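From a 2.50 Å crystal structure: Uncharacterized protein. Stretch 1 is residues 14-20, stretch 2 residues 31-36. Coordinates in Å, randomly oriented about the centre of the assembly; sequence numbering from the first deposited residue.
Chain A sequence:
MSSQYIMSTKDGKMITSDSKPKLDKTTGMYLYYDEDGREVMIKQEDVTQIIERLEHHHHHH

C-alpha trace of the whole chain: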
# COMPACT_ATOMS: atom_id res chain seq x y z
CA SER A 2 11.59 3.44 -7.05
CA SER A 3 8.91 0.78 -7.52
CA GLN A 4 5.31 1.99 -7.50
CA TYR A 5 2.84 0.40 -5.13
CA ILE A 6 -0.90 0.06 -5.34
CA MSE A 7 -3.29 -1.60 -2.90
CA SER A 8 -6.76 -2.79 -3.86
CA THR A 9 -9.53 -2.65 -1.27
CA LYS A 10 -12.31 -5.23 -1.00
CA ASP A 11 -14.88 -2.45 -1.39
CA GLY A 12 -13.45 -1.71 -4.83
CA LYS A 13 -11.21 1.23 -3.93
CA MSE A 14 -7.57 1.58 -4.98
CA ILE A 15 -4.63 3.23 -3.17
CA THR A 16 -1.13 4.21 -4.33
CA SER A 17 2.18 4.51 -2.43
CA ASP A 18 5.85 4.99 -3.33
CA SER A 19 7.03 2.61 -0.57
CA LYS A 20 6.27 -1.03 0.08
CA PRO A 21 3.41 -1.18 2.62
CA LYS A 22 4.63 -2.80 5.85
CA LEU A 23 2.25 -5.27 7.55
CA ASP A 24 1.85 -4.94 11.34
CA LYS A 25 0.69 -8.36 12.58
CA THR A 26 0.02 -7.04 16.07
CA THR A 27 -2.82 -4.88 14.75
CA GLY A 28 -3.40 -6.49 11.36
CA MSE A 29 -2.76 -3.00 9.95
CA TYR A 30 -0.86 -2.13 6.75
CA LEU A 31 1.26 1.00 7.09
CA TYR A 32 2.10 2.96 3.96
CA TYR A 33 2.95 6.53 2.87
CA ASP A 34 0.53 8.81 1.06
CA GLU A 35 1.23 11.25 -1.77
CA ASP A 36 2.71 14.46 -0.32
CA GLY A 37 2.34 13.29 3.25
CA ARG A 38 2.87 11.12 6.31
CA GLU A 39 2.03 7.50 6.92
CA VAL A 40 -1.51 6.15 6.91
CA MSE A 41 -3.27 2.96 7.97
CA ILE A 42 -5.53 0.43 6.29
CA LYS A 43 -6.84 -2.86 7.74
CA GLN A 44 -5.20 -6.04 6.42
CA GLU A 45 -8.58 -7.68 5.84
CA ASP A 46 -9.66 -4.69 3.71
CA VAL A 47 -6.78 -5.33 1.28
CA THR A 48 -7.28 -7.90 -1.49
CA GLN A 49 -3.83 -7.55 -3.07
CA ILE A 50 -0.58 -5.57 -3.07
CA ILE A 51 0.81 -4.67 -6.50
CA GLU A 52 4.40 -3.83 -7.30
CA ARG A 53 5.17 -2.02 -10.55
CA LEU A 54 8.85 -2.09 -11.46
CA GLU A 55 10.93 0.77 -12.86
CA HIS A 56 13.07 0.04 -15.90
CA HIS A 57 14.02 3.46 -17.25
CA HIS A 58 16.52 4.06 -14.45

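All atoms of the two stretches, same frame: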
# COMPACT_ATOMS: atom_id res chain seq x y z
N MSE A 14 -8.95 1.80 -4.60
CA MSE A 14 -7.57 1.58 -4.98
C MSE A 14 -6.72 2.65 -4.28
O MSE A 14 -7.17 3.78 -4.11
CB MSE A 14 -7.46 1.68 -6.51
CG MSE A 14 -6.10 1.39 -7.13
SE MSE A 14 -5.17 3.01 -7.66
CE MSE A 14 -6.50 3.75 -8.86
N ILE A 15 -5.52 2.28 -3.86
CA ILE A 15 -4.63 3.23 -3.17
C ILE A 15 -3.17 3.08 -3.63
O ILE A 15 -2.65 1.97 -3.74
CB ILE A 15 -4.71 3.03 -1.63
CG1 ILE A 15 -6.14 3.29 -1.15
CG2 ILE A 15 -3.76 3.98 -0.92
CD1 ILE A 15 -6.37 2.95 0.31
N THR A 16 -2.52 4.21 -3.89
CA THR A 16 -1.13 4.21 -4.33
C THR A 16 -0.16 4.58 -3.21
O THR A 16 -0.56 5.16 -2.20
CB THR A 16 -0.92 5.18 -5.52
OG1 THR A 16 -1.12 6.54 -5.08
CG2 THR A 16 -1.89 4.88 -6.64
N SER A 17 1.11 4.23 -3.39
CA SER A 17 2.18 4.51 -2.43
C SER A 17 3.54 4.32 -3.10
O SER A 17 3.70 3.45 -3.96
CB SER A 17 2.06 3.56 -1.23
OG SER A 17 3.12 3.77 -0.31
N ASP A 18 4.53 5.13 -2.72
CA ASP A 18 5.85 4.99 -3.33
C ASP A 18 6.78 4.06 -2.54
O ASP A 18 7.91 3.81 -2.95
CB ASP A 18 6.51 6.36 -3.54
CG ASP A 18 5.80 7.20 -4.62
OD1 ASP A 18 5.71 6.75 -5.79
OD2 ASP A 18 5.33 8.31 -4.30
N SER A 19 6.28 3.55 -1.41
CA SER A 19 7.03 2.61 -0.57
C SER A 19 6.21 1.36 -0.36
O SER A 19 4.98 1.39 -0.36
CB SER A 19 7.33 3.21 0.82
OG SER A 19 8.10 4.39 0.74
N LYS A 20 6.91 0.25 -0.17
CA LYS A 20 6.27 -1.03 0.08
C LYS A 20 5.50 -0.97 1.41
O LYS A 20 6.08 -0.66 2.46
CB LYS A 20 7.35 -2.12 0.13
CG LYS A 20 6.86 -3.51 0.48
CD LYS A 20 8.03 -4.48 0.65
CE LYS A 20 7.56 -5.83 1.18
NZ LYS A 20 6.65 -6.56 0.24
N LEU A 31 0.78 -0.37 7.05
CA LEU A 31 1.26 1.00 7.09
C LEU A 31 1.86 1.32 5.72
O LEU A 31 2.55 0.49 5.12
CB LEU A 31 2.32 1.19 8.18
CG LEU A 31 1.91 1.49 9.63
CD1 LEU A 31 1.53 2.97 9.78
CD2 LEU A 31 0.77 0.59 10.06
N TYR A 32 1.60 2.53 5.25
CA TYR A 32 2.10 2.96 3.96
C TYR A 32 2.16 4.49 3.95
O TYR A 32 1.62 5.13 4.85
CB TYR A 32 1.17 2.42 2.87
CG TYR A 32 -0.15 3.15 2.70
CD1 TYR A 32 -0.25 4.25 1.85
CD2 TYR A 32 -1.32 2.71 3.34
CE1 TYR A 32 -1.46 4.89 1.64
CE2 TYR A 32 -2.55 3.35 3.13
CZ TYR A 32 -2.61 4.44 2.27
OH TYR A 32 -3.79 5.09 2.02
N TYR A 33 2.84 5.07 2.96
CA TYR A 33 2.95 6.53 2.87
C TYR A 33 2.11 7.09 1.74
O TYR A 33 2.12 6.58 0.63
CB TYR A 33 4.41 6.96 2.69
CG TYR A 33 5.25 6.71 3.90
CD1 TYR A 33 5.69 5.42 4.21
CD2 TYR A 33 5.58 7.74 4.77
CE1 TYR A 33 6.43 5.16 5.36
CE2 TYR A 33 6.32 7.50 5.93
CZ TYR A 33 6.74 6.20 6.22
OH TYR A 33 7.45 5.94 7.37
N ASP A 34 1.39 8.17 2.05
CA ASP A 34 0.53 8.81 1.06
C ASP A 34 1.27 9.88 0.26
O ASP A 34 2.34 10.36 0.65
CB ASP A 34 -0.68 9.44 1.75
CG ASP A 34 -0.35 10.77 2.42
OD1 ASP A 34 0.64 10.83 3.18
OD2 ASP A 34 -1.09 11.75 2.18
N GLU A 35 0.68 10.24 -0.88
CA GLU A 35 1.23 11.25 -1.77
C GLU A 35 1.34 12.57 -1.01
O GLU A 35 0.36 13.02 -0.43
CB GLU A 35 0.30 11.43 -2.98
CG GLU A 35 -0.50 10.18 -3.38
CD GLU A 35 -1.60 9.81 -2.37
OE1 GLU A 35 -2.45 10.67 -2.07
OE2 GLU A 35 -1.62 8.65 -1.89
N ASP A 36 2.52 13.19 -1.02
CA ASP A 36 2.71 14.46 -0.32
C ASP A 36 2.21 14.33 1.11
O ASP A 36 1.27 15.03 1.51
CB ASP A 36 1.91 15.59 -1.00
CG ASP A 36 2.54 16.06 -2.30
OD1 ASP A 36 3.68 16.57 -2.26
OD2 ASP A 36 1.89 15.93 -3.36
O HOH W 1 4.45 2.58 1.96

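Two strands need not pair edge to edge in order to pack, and this small contact is a compact example. Residues 14–17 and 31–33 are both extended, but their axes cross at 67° and come no closer than 7.1 Å, so no ladder of backbone hydrogen bonds joins them. The nearest CA atoms, those of Ser17 and Tyr33, lie 5.7 Å apart, and around this point a side chain and a water take over the linking role that a regular sheet gives to the main chain.

Ser17 is the polar centre. Its CA-to-CB bond points toward the second stretch, and chi1 near 180° (t) places OG 3.1 Å from Tyr33 O, within hydrogen-bonding distance, although the hydroxyl proton has another acceptor within reach. A short side chain suits this buried position, bringing a hydroxyl up to the neighbouring backbone while its CB rests 3.9 Å from Tyr32 CD1. One water completes the junction: it lies 2.9 Å from Ser17 OG, accepts a hydrogen bond from Tyr33 N (3.1 Å from the water O to N), and donates a weak one to Ser19 O at 2.7 Å. The loop after the first strand is thereby tied to the same backbone.

Beside this polar cluster lies the apolar part of the contact. Tyr32 leaves its backbone sideways, yet the end of its side chain comes nearer to the first strand, its ring lying alongside it, and the residue is buried. Ile15 points toward it, with CG2 3.4 Å from Tyr32 CZ and 3.1 Å from Tyr32 OH; a branched aliphatic side chain offers a methyl group here to the far end of the ring.

The periphery is looser. Ser19 OG approaches Tyr33 CD1 at 4.3 Å, while the bent side chain of Glu35 brings OE2 within 3.7 Å of Thr16 O. Altogether the two stretches bury 333 Å², counting both sides.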